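PDB 3PFD: acyl-CoA dehydrogenase from Mycobacterium thermoresistibile, which probably catalyses the FAD-dependent oxidation of saturated acyl-CoA thioesters to their 2,3-dehydroacyl-CoA products, passing the electrons to an acceptor. Local coordinates for residues A66-E71 against G110-G115. Sequence-based numbering, arbitrary orientation.
Sequences AIHVPE and GLILRG
One methyl group, Ile112 CD1, meets both His68 and Pro70 and carries this small, apolar contact in the helical N-terminal domain of the acyl-CoA dehydrogenase fold, where the loop between helices 53-61 and 80-91 lies against the last turn of helix 95-114. CD1 comes to the edge of the imidazole, near the ring plane, 3.8 Å from His68 CD2, and reaches the proline ring at Pro70 CD, 4.2 Å away. Isoleucine suits the place because its longer branch ends in a methyl; CG1 beside the backbone N (chi1 -73°) and a near-extended chi2 (152°) send it to the loop. Histidine serves in two ways: its CD2 corner receives the methyl, while NE2 hydrogen-bonds to Thr108 one turn earlier on the same helix, which should limit ring rotation. A type I turn from Ala66 to Val69 brings the histidine round to the helix, and backbone hydrogen bonds between Ile67 and Ala78 and between Val69 and Gly77 tie down the loop. Proline's fixed phi suits the extended chain that leaves the turn. Val69 packs on Ala128 of helix 117-129, and its CG2 lies over one face of the His68 ring, 3.9 Å off the plane.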
ATOM      1  N   ALA C  66     -16.069  20.496  26.800  1.00 28.13           N
ATOM      2  CA  ALA C  66     -15.008  19.894  27.615  1.00 27.69           C
ATOM      3  C   ALA C  66     -15.581  18.843  28.567  1.00 27.68           C
ATOM      4  O   ALA C  66     -15.431  18.961  29.804  1.00 27.62           O
ATOM      5  CB  ALA C  66     -14.238  21.001  28.396  1.00 27.68           C
ATOM      6  N   ILE C  67     -16.239  17.828  27.998  1.00 26.87           N
ATOM      7  CA  ILE C  67     -17.026  16.885  28.808  1.00 27.37           C
ATOM      8  C   ILE C  67     -16.197  15.976  29.715  1.00 27.21           C
ATOM      9  O   ILE C  67     -16.747  15.327  30.595  1.00 27.62           O
ATOM     10  CB  ILE C  67     -18.015  16.044  27.969  1.00 27.39           C
ATOM     11  CG1 ILE C  67     -17.271  15.015  27.110  1.00 26.40           C
ATOM     12  CG2 ILE C  67     -18.926  16.965  27.137  1.00 27.89           C
ATOM     13  CD1 ILE C  67     -18.174  14.219  26.198  1.00 25.81           C
ATOM     14  N   HIS C  68     -14.885  15.957  29.503  1.00 26.60           N
ATOM     15  CA  HIS C  68     -13.964  15.100  30.263  1.00 27.13           C
ATOM     16  C   HIS C  68     -13.680  15.632  31.681  1.00 27.83           C
ATOM     17  O   HIS C  68     -13.257  14.867  32.556  1.00 28.06           O
ATOM     18  CB  HIS C  68     -12.636  14.981  29.511  1.00 25.65           C
ATOM     19  CG  HIS C  68     -11.920  16.291  29.395  1.00 26.58           C
ATOM     20  ND1 HIS C  68     -12.296  17.258  28.490  1.00 23.69           N
ATOM     21  CD2 HIS C  68     -10.910  16.827  30.129  1.00 25.63           C
ATOM     22  CE1 HIS C  68     -11.527  18.324  28.647  1.00 26.26           C
ATOM     23  NE2 HIS C  68     -10.677  18.088  29.635  1.00 28.02           N
ATOM     24  N   VAL C  69     -13.869  16.938  31.897  1.00 28.93           N
ATOM     25  CA  VAL C  69     -13.560  17.542  33.203  1.00 30.27           C
ATOM     26  C   VAL C  69     -14.360  16.811  34.293  1.00 31.54           C
ATOM     27  O   VAL C  69     -15.578  16.675  34.174  1.00 31.27           O
ATOM     28  CB  VAL C  69     -13.869  19.073  33.246  1.00 30.48           C
ATOM     29  CG1 VAL C  69     -13.445  19.653  34.591  1.00 31.25           C
ATOM     30  CG2 VAL C  69     -13.151  19.819  32.105  1.00 30.35           C
ATOM     31  N   PRO C  70     -13.670  16.314  35.337  1.00 32.66           N
ATOM     32  CA  PRO C  70     -14.345  15.576  36.406  1.00 34.46           C
ATOM     33  C   PRO C  70     -15.497  16.357  37.042  1.00 35.59           C
ATOM     34  O   PRO C  70     -15.475  17.595  37.064  1.00 35.42           O
ATOM     35  CB  PRO C  70     -13.227  15.332  37.423  1.00 34.83           C
ATOM     36  CG  PRO C  70     -11.989  15.286  36.591  1.00 33.90           C
ATOM     37  CD  PRO C  70     -12.219  16.390  35.573  1.00 32.71           C
ATOM     38  N   GLU C  71     -16.496  15.626  37.529  1.00 37.11           N
ATOM     39  CA  GLU C  71     -17.701  16.231  38.093  1.00 38.86           C
ATOM     40  C   GLU C  71     -17.395  17.053  39.355  1.00 40.28           C
ATOM     41  O   GLU C  71     -18.079  18.027  39.638  1.00 40.88           O
ATOM     42  CB  GLU C  71     -18.792  15.184  38.330  1.00 39.25           C
ATOM     43  N   GLY C 110      -2.703  17.177  31.837  1.00 23.28           N
ATOM     44  CA  GLY C 110      -1.568  17.241  32.763  1.00 24.55           C
ATOM     45  C   GLY C 110      -2.000  17.705  34.147  1.00 26.00           C
ATOM     46  O   GLY C 110      -1.632  17.108  35.174  1.00 26.37           O
ATOM     47  N   LEU C 111      -2.824  18.748  34.157  1.00 27.12           N
ATOM     48  CA  LEU C 111      -3.316  19.343  35.393  1.00 28.44           C
ATOM     49  C   LEU C 111      -4.216  18.377  36.133  1.00 29.48           C
ATOM     50  O   LEU C 111      -4.092  18.219  37.349  1.00 30.59           O
ATOM     51  CB  LEU C 111      -4.057  20.669  35.107  1.00 27.84           C
ATOM     52  CG  LEU C 111      -4.745  21.363  36.293  1.00 28.71           C
ATOM     53  CD1 LEU C 111      -3.759  21.825  37.361  1.00 26.40           C
ATOM     54  CD2 LEU C 111      -5.566  22.530  35.799  1.00 29.90           C
ATOM     55  N   ILE C 112      -5.106  17.716  35.390  1.00 29.51           N
ATOM     56  CA  ILE C 112      -6.032  16.750  35.969  1.00 30.30           C
ATOM     57  C   ILE C 112      -5.265  15.563  36.568  1.00 30.83           C
ATOM     58  O   ILE C 112      -5.597  15.095  37.655  1.00 31.01           O
ATOM     59  CB  ILE C 112      -7.094  16.265  34.933  1.00 29.99           C
ATOM     60  CG1 ILE C 112      -8.129  17.366  34.660  1.00 29.63           C
ATOM     61  CG2 ILE C 112      -7.796  15.003  35.419  1.00 30.49           C
ATOM     62  CD1 ILE C 112      -8.776  17.304  33.266  1.00 28.73           C
ATOM     63  N   LEU C 113      -4.237  15.104  35.860  1.00 30.95           N
ATOM     64  CA  LEU C 113      -3.467  13.926  36.271  1.00 31.82           C
ATOM     65  C   LEU C 113      -2.536  14.167  37.480  1.00 32.80           C
ATOM     66  O   LEU C 113      -2.378  13.288  38.322  1.00 33.01           O
ATOM     67  CB  LEU C 113      -2.661  13.369  35.084  1.00 31.49           C
ATOM     68  CG  LEU C 113      -3.401  12.626  33.951  1.00 31.09           C
ATOM     69  CD1 LEU C 113      -2.516  12.433  32.706  1.00 29.43           C
ATOM     70  CD2 LEU C 113      -3.962  11.288  34.415  1.00 30.38           C
ATOM     71  N   ARG C 114      -1.935  15.356  37.558  1.00 32.94           N
ATOM     72  CA  ARG C 114      -0.814  15.578  38.463  1.00 33.49           C
ATOM     73  C   ARG C 114      -0.932  16.867  39.283  1.00 34.08           C
ATOM     74  O   ARG C 114      -0.105  17.106  40.160  1.00 34.96           O
ATOM     75  CB  ARG C 114       0.529  15.551  37.695  1.00 33.21           C
ATOM     76  CG  ARG C 114       0.842  14.267  36.880  1.00 33.46           C
ATOM     77  CD  ARG C 114       1.223  13.020  37.734  1.00 37.09           C
ATOM     78  NE  ARG C 114       1.842  11.985  36.889  1.00 39.29           N
ATOM     79  CZ  ARG C 114       1.212  10.933  36.352  1.00 39.80           C
ATOM     80  NH1 ARG C 114      -0.077  10.703  36.578  1.00 39.75           N
ATOM     81  NH2 ARG C 114       1.886  10.093  35.587  1.00 39.52           N
ATOM     82  N   GLY C 115      -1.940  17.693  38.994  1.00 33.58           N
ATOM     83  CA  GLY C 115      -2.114  18.973  39.685  1.00 34.50           C
ATOM     84  C   GLY C 115      -2.740  18.844  41.072  1.00 35.95           C
ATOM     85  O   GLY C 115      -3.420  17.855  41.369  1.00 35.96           O
TER